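Local structure of Fe2OG dioxygenase domain-containing protein (Pseudomonas putida, 4J25) at residues 166-171 and 212-217; 173-178 and 206-211. The protein probably hydroxylates prolyl residues as a 2-oxoglutarate-dependent, iron(II)-requiring oxygenase of the prolyl-4-hydroxylase type. One frame throughout, in Å; residues are numbered along the deposited sequence.

How the interactions relate
Interactions 1 and 2 both supply first-shell residues to the N-oxalylglycine pocket and brace one another behind it, their centres about 10 Å apart. Interaction 1 carries R214, which grips the glycine carboxylate of the ligand; interaction 2 supplies L176 and V207, which close on its carbon chain. G173 and G174 of 173-178 join them: R214 NE lies 2.7 Å from G174 O and W168 NE1 2.9 Å from G173 O, both probable hydrogen bonds, while R214 CZ packs 3.7 Å from V207 CG1. The manganese bound by H146, D148 and H205 is about 9 Å from the R214 side chain and about 6 Å from that of L176.

Interaction 1 (166-171 and 212-217). With OGA (N-oxalylglycine), chain J.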
ATOM      1  N   GLU A 166      14.779  -4.945  -1.964  1.00 29.34           N
ATOM      2  CA  GLU A 166      16.053  -4.684  -1.330  1.00 32.99           C
ATOM      3  C   GLU A 166      17.014  -4.053  -2.329  1.00 30.86           C
ATOM      4  O   GLU A 166      17.011  -4.409  -3.506  1.00 31.24           O
ATOM      5  CB  GLU A 166      16.644  -5.992  -0.800  1.00 37.00           C
ATOM      6  CG  GLU A 166      15.727  -6.728   0.184  1.00 38.98           C
ATOM      7  CD  GLU A 166      15.475  -5.928   1.443  1.00 40.04           C
ATOM      8  OE1 GLU A 166      14.478  -6.208   2.162  1.00 39.29           O
ATOM      9  OE2 GLU A 166      16.283  -5.010   1.709  1.00 41.41           O
ATOM     10  N   GLY A 167      17.810  -3.101  -1.856  1.00 29.82           N
ATOM     11  CA  GLY A 167      18.914  -2.553  -2.632  1.00 30.62           C
ATOM     12  C   GLY A 167      18.524  -1.757  -3.864  1.00 30.48           C
ATOM     13  O   GLY A 167      19.279  -1.715  -4.841  1.00 31.04           O
ATOM     14  N   TRP A 168      17.352  -1.128  -3.825  1.00 28.75           N
ATOM     15  CA  TRP A 168      16.866  -0.346  -4.956  1.00 28.05           C
ATOM     16  C   TRP A 168      17.726   0.890  -5.137  1.00 31.76           C
ATOM     17  O   TRP A 168      18.159   1.493  -4.160  1.00 31.00           O
ATOM     18  CB  TRP A 168      15.413   0.081  -4.731  1.00 23.75           C
ATOM     19  CG  TRP A 168      14.723   0.390  -6.011  1.00 22.44           C
ATOM     20  CD1 TRP A 168      14.611   1.612  -6.612  1.00 21.67           C
ATOM     21  CD2 TRP A 168      14.060  -0.542  -6.869  1.00 23.27           C
ATOM     22  NE1 TRP A 168      13.924   1.492  -7.788  1.00 21.76           N
ATOM     23  CE2 TRP A 168      13.575   0.179  -7.971  1.00 23.13           C
ATOM     24  CE3 TRP A 168      13.839  -1.919  -6.816  1.00 25.53           C
ATOM     25  CZ2 TRP A 168      12.874  -0.428  -9.009  1.00 25.07           C
ATOM     26  CZ3 TRP A 168      13.143  -2.523  -7.853  1.00 25.76           C
ATOM     27  CH2 TRP A 168      12.668  -1.779  -8.929  1.00 25.51           C
ATOM     28  N   GLN A 169      17.989   1.262  -6.384  1.00 34.04           N
ATOM     29  CA  GLN A 169      18.763   2.466  -6.657  1.00 38.77           C
ATOM     30  C   GLN A 169      17.960   3.280  -7.651  1.00 37.01           C
ATOM     31  O   GLN A 169      17.100   2.724  -8.335  1.00 37.62           O
ATOM     32  CB  GLN A 169      20.149   2.135  -7.228  1.00 41.20           C
ATOM     33  CG  GLN A 169      21.050   1.270  -6.325  1.00 44.43           C
ATOM     34  CD  GLN A 169      21.509   1.986  -5.061  1.00 48.21           C
ATOM     35  OE1 GLN A 169      22.065   3.094  -5.113  1.00 49.02           O
ATOM     36  NE2 GLN A 169      21.281   1.350  -3.910  1.00 49.80           N
ATOM     37  N   PRO A 170      18.239   4.593  -7.740  1.00 36.31           N
ATOM     38  CA  PRO A 170      17.510   5.523  -8.611  1.00 33.65           C
ATOM     39  C   PRO A 170      17.661   5.188 -10.086  1.00 37.94           C
ATOM     40  O   PRO A 170      16.805   5.546 -10.888  1.00 33.83           O
ATOM     41  CB  PRO A 170      18.178   6.870  -8.319  1.00 34.60           C
ATOM     42  CG  PRO A 170      18.865   6.690  -7.010  1.00 34.67           C
ATOM     43  CD  PRO A 170      19.318   5.276  -7.007  1.00 34.60           C
ATOM     44  N   HIS A 171      18.756   4.521 -10.440  1.00 42.66           N
ATOM     45  CA  HIS A 171      18.971   4.088 -11.820  1.00 46.71           C
ATOM     46  C   HIS A 171      17.928   3.040 -12.200  1.00 42.29           C
ATOM     47  O   HIS A 171      17.707   2.763 -13.382  1.00 43.07           O
ATOM     48  CB  HIS A 171      20.380   3.511 -11.976  1.00 51.85           C
ATOM     49  CG  HIS A 171      21.384   4.152 -11.070  1.00 54.57           C
ATOM     50  ND1 HIS A 171      21.734   3.611  -9.853  1.00 55.82           N
ATOM     51  CD2 HIS A 171      22.076   5.311 -11.181  1.00 55.73           C
ATOM     52  CE1 HIS A 171      22.615   4.398  -9.259  1.00 56.89           C
ATOM     53  NE2 HIS A 171      22.840   5.437 -10.046  1.00 57.11           N
ATOM     54  N   ARG A 212      14.362  -3.331 -13.374  1.00 32.74           N
ATOM     55  CA  ARG A 212      14.455  -4.632 -12.720  1.00 34.44           C
ATOM     56  C   ARG A 212      13.116  -4.979 -12.076  1.00 33.99           C
ATOM     57  O   ARG A 212      12.277  -4.113 -11.885  1.00 31.74           O
ATOM     58  CB  ARG A 212      15.574  -4.645 -11.673  1.00 32.96           C
ATOM     59  CG  ARG A 212      15.455  -3.537 -10.641  1.00 33.42           C
ATOM     60  CD  ARG A 212      16.470  -3.670  -9.494  1.00 35.55           C
ATOM     61  NE  ARG A 212      15.981  -4.526  -8.408  1.00 35.40           N
ATOM     62  CZ  ARG A 212      16.312  -4.395  -7.121  1.00 34.98           C
ATOM     63  NH1 ARG A 212      15.805  -5.227  -6.218  1.00 33.91           N
ATOM     64  NH2 ARG A 212      17.138  -3.438  -6.723  1.00 34.81           N
ATOM     65  N   GLU A 213      12.914  -6.252 -11.770  1.00 35.66           N
ATOM     66  CA  GLU A 213      11.647  -6.699 -11.207  1.00 36.11           C
ATOM     67  C   GLU A 213      11.269  -5.849 -10.013  1.00 29.65           C
ATOM     68  O   GLU A 213      12.076  -5.621  -9.113  1.00 29.65           O
ATOM     69  CB  GLU A 213      11.740  -8.147 -10.748  1.00 40.07           C
ATOM     70  CG  GLU A 213      11.938  -9.143 -11.850  1.00 44.33           C
ATOM     71  CD  GLU A 213      12.108 -10.534 -11.296  1.00 47.71           C
ATOM     72  OE1 GLU A 213      11.648 -10.779 -10.153  1.00 48.42           O
ATOM     73  OE2 GLU A 213      12.712 -11.376 -11.991  1.00 50.42           O
ATOM     74  N   ARG A 214      10.037  -5.376 -10.000  1.00 26.11           N
ATOM     75  CA  ARG A 214       9.597  -4.502  -8.934  1.00 21.85           C
ATOM     76  C   ARG A 214       8.469  -5.157  -8.150  1.00 19.67           C
ATOM     77  O   ARG A 214       7.418  -5.436  -8.689  1.00 18.77           O
ATOM     78  CB  ARG A 214       9.158  -3.175  -9.523  1.00 20.97           C
ATOM     79  CG  ARG A 214       8.673  -2.149  -8.540  1.00 19.60           C
ATOM     80  CD  ARG A 214       7.810  -1.215  -9.324  1.00 19.47           C
ATOM     81  NE  ARG A 214       7.483   0.041  -8.673  1.00 21.66           N
ATOM     82  CZ  ARG A 214       6.328   0.305  -8.056  1.00 19.12           C
ATOM     83  NH1 ARG A 214       5.382  -0.624  -7.921  1.00 16.85           N
ATOM     84  NH2 ARG A 214       6.134   1.504  -7.539  1.00 17.53           N
ATOM     85  N   LEU A 215       8.708  -5.363  -6.864  1.00 17.79           N
ATOM     86  CA  LEU A 215       7.786  -6.076  -5.993  1.00 18.10           C
ATOM     87  C   LEU A 215       7.038  -5.168  -5.031  1.00 17.90           C
ATOM     88  O   LEU A 215       7.639  -4.289  -4.410  1.00 19.65           O
ATOM     89  CB  LEU A 215       8.561  -7.093  -5.166  1.00 19.09           C
ATOM     90  CG  LEU A 215       9.380  -8.159  -5.880  1.00 23.29           C
ATOM     91  CD1 LEU A 215       9.848  -9.167  -4.835  1.00 25.00           C
ATOM     92  CD2 LEU A 215       8.605  -8.836  -6.954  1.00 24.45           C
ATOM     93  N   SER A 216       5.733  -5.401  -4.887  1.00 16.03           N
ATOM     94  CA  SER A 216       4.921  -4.642  -3.931  1.00 15.41           C
ATOM     95  C   SER A 216       3.737  -5.448  -3.388  1.00 15.64           C
ATOM     96  O   SER A 216       3.404  -6.511  -3.894  1.00 15.35           O
ATOM     97  CB  SER A 216       4.372  -3.385  -4.594  1.00 15.38           C
ATOM     98  OG  SER A 216       3.625  -3.748  -5.731  1.00 16.35           O
ATOM     99  N   LEU A 217       3.123  -4.922  -2.337  1.00 16.94           N
ATOM    100  CA  LEU A 217       1.908  -5.481  -1.761  1.00 18.29           C
ATOM    101  C   LEU A 217       0.927  -4.311  -1.737  1.00 17.11           C
ATOM    102  O   LEU A 217       1.107  -3.346  -1.004  1.00 15.85           O
ATOM    103  CB  LEU A 217       2.211  -6.023  -0.366  1.00 19.38           C
ATOM    104  CG  LEU A 217       1.143  -6.761   0.429  1.00 21.50           C
ATOM    105  CD1 LEU A 217       0.492  -7.844  -0.390  1.00 24.02           C
ATOM    106  CD2 LEU A 217       1.757  -7.351   1.687  1.00 21.25           C
TER
HETATM  107  C1  OGA J 402      -2.322   0.104  -8.048  1.00 26.82           C
HETATM  108  C2  OGA J 402      -1.142   1.025  -8.002  1.00 26.30           C
HETATM  109  C4  OGA J 402       1.228   1.455  -7.457  1.00 27.44           C
HETATM  110  C5  OGA J 402       2.461   0.809  -6.921  1.00 27.05           C
HETATM  111  O1  OGA J 402      -2.109  -1.131  -7.884  1.00 25.81           O
HETATM  112  O2  OGA J 402      -3.506   0.565  -8.225  1.00 24.23           O
HETATM  113  O2' OGA J 402      -1.263   2.182  -8.378  1.00 24.18           O
HETATM  114  O3  OGA J 402       3.320   1.515  -6.337  1.00 26.61           O
HETATM  115  N1  OGA J 402       0.129   0.550  -7.504  1.00 27.59           N
HETATM  116  O4  OGA J 402       2.648  -0.430  -7.045  1.00 29.72           O
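W168 leaves its backbone with CG opposite N (chi1 -158°), which swings the indole alongside 212-217, while R212 bends at chi3 (-87°), laying CD over the six-membered ring and setting the guanidinium beside the ring's CE3 rim. The two side chains run past each other in opposite directions, their planes 34° apart. W168 CE3 sits 3.5 Å from R212 CZ, over the middle of the guanidinium, and R212 CD makes a CH-pi contact 4.3 Å from the W168 six-membered ring centroid. The guanidinium edge is spent on loop carbonyls: R212 NH1 donates to E166 O at 3.1 Å, the oxygen lying in the guanidinium plane, and NH2 adds weak bonds to E166 O and G167 O. With an alanine at R212, E166 O is likely to lose its main donor from this segment and the indole face the CD methylene packed on it. Further along, E213 O meets the ring edge 3.5 Å from W168 CZ3, and R214 CB lies 3.8 Å from W168 CH2, so the indole, tied through NE1 to G173, packs against the root of the R214 chain. That chain, its NE held by G174, runs extended to N-oxalylglycine. There R214 NH1 reaches O4 of the ligand at 2.9 Å and R214 NH2 reaches O3 at 3.1 Å. Such a two-pronged grip probably neutralises the ligand's glycine carboxylate, which corresponds to the C5 carboxylate of 2-oxoglutarate, and fixes which end faces the metal.

Interaction 2 (173-178 and 206-211); sequences GGQLRM and EVLPAG. With OGA (N-oxalylglycine), chain J.
L176 and V207 form a non-hydrogen-bonded antiparallel pair, and the face they share lines the ligand. With CG opposite the backbone N (chi1 176°), L176 brings CD1 to 3.7 Å from C4 of N-oxalylglycine, while V207 reaches the same carbon with CG2 at 3.6 Å; the two methyl groups thus rest against the ligand's methylene. The tight part of the contact is the backbone. R177 and E206 are the hydrogen-bonded pair, R177 N donating to E206 O at 2.8 Å and E206 N returning a bond to R177 O at 3.0 Å. L208 N continues the ladder to Q175 O, nearly in line with the carbonyl. Beyond this the backbones come close at G173 and G174. G174 N bonds to P209 O at 3.1 Å from well above the carbonyl plane, and G174 CA sends a C-H to L208 O, also at 3.1 Å. Both glycines have positive phi, and a side chain on G173 would run into P209 O, one on G174 into the A210 methyl.

The face bearing R177 and E206 is looser. The two side chains lie alongside, pointing the same way, yet R177 NH1 and E206 OE1 stay 4.3 Å apart and are bridged by a water. From beyond strand 205-207, L208 CD1 rests over one face of the R177 guanidinium and also touches the Q175 amide; the stronger polar partner of both R177 and Q175 is D187, on the adjoining strand 185-188. One wet face and one ligand-lined face suit the minor sheet of the double-stranded beta-helix, the jellyroll core of 2-oxoglutarate oxygenases, whose metal ligand H205 directly precedes E206.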
ATOM      1  N   GLY A 173      14.700   3.180 -11.605  1.00 30.94           N
ATOM      2  CA  GLY A 173      13.399   3.746 -11.928  1.00 26.58           C
ATOM      3  C   GLY A 173      12.304   3.145 -11.061  1.00 22.17           C
ATOM      4  O   GLY A 173      12.501   2.896  -9.873  1.00 20.07           O
ATOM      5  N   GLY A 174      11.136   2.933 -11.659  1.00 21.14           N
ATOM      6  CA  GLY A 174      10.035   2.282 -10.972  1.00 20.36           C
ATOM      7  C   GLY A 174       9.360   3.063  -9.858  1.00 19.43           C
ATOM      8  O   GLY A 174       8.661   2.477  -9.041  1.00 17.27           O
ATOM      9  N   GLN A 175       9.548   4.378  -9.806  1.00 18.12           N
ATOM     10  CA  GLN A 175       8.929   5.149  -8.741  1.00 18.23           C
ATOM     11  C   GLN A 175       7.414   5.187  -8.911  1.00 17.11           C
ATOM     12  O   GLN A 175       6.899   5.167 -10.032  1.00 16.71           O
ATOM     13  CB  GLN A 175       9.465   6.584  -8.686  1.00 19.63           C
ATOM     14  CG  GLN A 175       9.258   7.401  -9.964  1.00 20.17           C
ATOM     15  CD  GLN A 175      10.499   7.417 -10.846  1.00 23.68           C
ATOM     16  OE1 GLN A 175      10.844   6.412 -11.475  1.00 26.12           O
ATOM     17  NE2 GLN A 175      11.190   8.550 -10.872  1.00 22.57           N
ATOM     18  N   LEU A 176       6.713   5.202  -7.786  1.00 16.10           N
ATOM     19  CA  LEU A 176       5.329   5.657  -7.777  1.00 17.03           C
ATOM     20  C   LEU A 176       5.383   7.189  -7.848  1.00 17.71           C
ATOM     21  O   LEU A 176       6.069   7.814  -7.048  1.00 17.65           O
ATOM     22  CB  LEU A 176       4.624   5.232  -6.493  1.00 16.71           C
ATOM     23  CG  LEU A 176       3.180   5.715  -6.291  1.00 15.95           C
ATOM     24  CD1 LEU A 176       2.255   4.999  -7.254  1.00 15.63           C
ATOM     25  CD2 LEU A 176       2.722   5.505  -4.851  1.00 16.54           C
ATOM     26  N   ARG A 177       4.693   7.779  -8.817  1.00 16.57           N
ATOM     27  CA  ARG A 177       4.586   9.241  -8.910  1.00 18.48           C
ATOM     28  C   ARG A 177       3.172   9.701  -8.559  1.00 18.16           C
ATOM     29  O   ARG A 177       2.223   9.330  -9.228  1.00 17.60           O
ATOM     30  CB  ARG A 177       4.963   9.720 -10.311  1.00 19.00           C
ATOM     31  CG  ARG A 177       4.817  11.228 -10.499  1.00 20.52           C
ATOM     32  CD  ARG A 177       5.520  11.711 -11.740  1.00 21.49           C
ATOM     33  NE  ARG A 177       6.974  11.617 -11.620  1.00 21.73           N
ATOM     34  CZ  ARG A 177       7.821  11.770 -12.632  1.00 23.15           C
ATOM     35  NH1 ARG A 177       7.372  12.009 -13.856  1.00 25.40           N
ATOM     36  NH2 ARG A 177       9.121  11.684 -12.423  1.00 24.06           N
ATOM     37  N   MET A 178       3.064  10.516  -7.508  1.00 17.52           N
ATOM     38  CA  MET A 178       1.799  10.971  -6.967  1.00 17.47           C
ATOM     39  C   MET A 178       1.584  12.435  -7.305  1.00 17.29           C
ATOM     40  O   MET A 178       2.477  13.260  -7.126  1.00 16.49           O
ATOM     41  CB  MET A 178       1.801  10.818  -5.449  1.00 18.38           C
ATOM     42  CG  MET A 178       2.156   9.414  -4.985  1.00 20.06           C
ATOM     43  SD  MET A 178       2.594   9.377  -3.243  1.00 26.47           S
ATOM     44  CE  MET A 178       0.974   9.514  -2.520  1.00 22.23           C
ATOM     45  N   GLU A 206       0.856   7.176 -10.801  1.00 18.12           N
ATOM     46  CA  GLU A 206       1.306   6.299 -11.864  1.00 20.44           C
ATOM     47  C   GLU A 206       2.585   5.613 -11.424  1.00 18.88           C
ATOM     48  O   GLU A 206       3.190   5.991 -10.419  1.00 17.01           O
ATOM     49  CB  GLU A 206       1.536   7.096 -13.151  1.00 22.33           C
ATOM     50  CG  GLU A 206       2.677   8.058 -13.054  1.00 25.73           C
ATOM     51  CD  GLU A 206       2.821   8.938 -14.269  1.00 30.57           C
ATOM     52  OE1 GLU A 206       3.727   9.791 -14.274  1.00 32.05           O
ATOM     53  OE2 GLU A 206       2.022   8.802 -15.214  1.00 34.53           O
ATOM     54  N   VAL A 207       2.985   4.589 -12.168  1.00 21.59           N
ATOM     55  CA  VAL A 207       4.243   3.897 -11.916  1.00 22.15           C
ATOM     56  C   VAL A 207       5.108   4.000 -13.152  1.00 22.97           C
ATOM     57  O   VAL A 207       4.697   3.598 -14.234  1.00 22.90           O
ATOM     58  CB  VAL A 207       4.030   2.419 -11.588  1.00 23.56           C
ATOM     59  CG1 VAL A 207       5.403   1.687 -11.400  1.00 22.41           C
ATOM     60  CG2 VAL A 207       3.146   2.275 -10.361  1.00 22.79           C
ATOM     61  N   LEU A 208       6.305   4.556 -12.993  1.00 23.87           N
ATOM     62  CA  LEU A 208       7.242   4.674 -14.105  1.00 25.38           C
ATOM     63  C   LEU A 208       7.968   3.336 -14.307  1.00 25.57           C
ATOM     64  O   LEU A 208       8.123   2.564 -13.366  1.00 22.79           O
ATOM     65  CB  LEU A 208       8.244   5.798 -13.851  1.00 27.36           C
ATOM     66  CG  LEU A 208       7.694   7.227 -13.782  1.00 29.20           C
ATOM     67  CD1 LEU A 208       8.819   8.243 -13.963  1.00 29.15           C
ATOM     68  CD2 LEU A 208       6.649   7.437 -14.828  1.00 31.03           C
ATOM     69  N   PRO A 209       8.373   3.037 -15.551  1.00 27.18           N
ATOM     70  CA  PRO A 209       8.978   1.718 -15.757  1.00 30.37           C
ATOM     71  C   PRO A 209      10.261   1.545 -14.948  1.00 30.09           C
ATOM     72  O   PRO A 209      10.967   2.528 -14.681  1.00 30.72           O
ATOM     73  CB  PRO A 209       9.256   1.673 -17.267  1.00 30.59           C
ATOM     74  CG  PRO A 209       9.086   3.061 -17.759  1.00 30.16           C
ATOM     75  CD  PRO A 209       8.219   3.792 -16.803  1.00 27.92           C
ATOM     76  N   ALA A 210      10.531   0.312 -14.531  1.00 27.66           N
ATOM     77  CA  ALA A 210      11.757  -0.002 -13.813  1.00 26.49           C
ATOM     78  C   ALA A 210      12.655  -0.833 -14.702  1.00 27.43           C
ATOM     79  O   ALA A 210      12.197  -1.421 -15.679  1.00 27.40           O
ATOM     80  CB  ALA A 210      11.450  -0.769 -12.544  1.00 25.99           C
ATOM     81  N   GLY A 211      13.932  -0.889 -14.349  1.00 28.30           N
ATOM     82  CA  GLY A 211      14.884  -1.689 -15.090  1.00 30.79           C
ATOM     83  C   GLY A 211      15.066  -3.057 -14.470  1.00 33.45           C
ATOM     84  O   GLY A 211      15.847  -3.854 -14.969  1.00 34.75           O
TER
HETATM   85  C1  OGA J 402      -2.322   0.104  -8.048  1.00 26.82           C
HETATM   86  C2  OGA J 402      -1.142   1.025  -8.002  1.00 26.30           C
HETATM   87  C4  OGA J 402       1.228   1.455  -7.457  1.00 27.44           C
HETATM   88  C5  OGA J 402       2.461   0.809  -6.921  1.00 27.05           C
HETATM   89  O1  OGA J 402      -2.109  -1.131  -7.884  1.00 25.81           O
HETATM   90  O2  OGA J 402      -3.506   0.565  -8.225  1.00 24.23           O
HETATM   91  O2' OGA J 402      -1.263   2.182  -8.378  1.00 24.18           O
HETATM   92  O3  OGA J 402       3.320   1.515  -6.337  1.00 26.61           O
HETATM   93  N1  OGA J 402       0.129   0.550  -7.504  1.00 27.59           N
HETATM   94  O4  OGA J 402       2.648  -0.430  -7.045  1.00 29.72           O
HETATM   95  O   HOH W   1       4.907  11.791 -15.290  1.00 34.84           O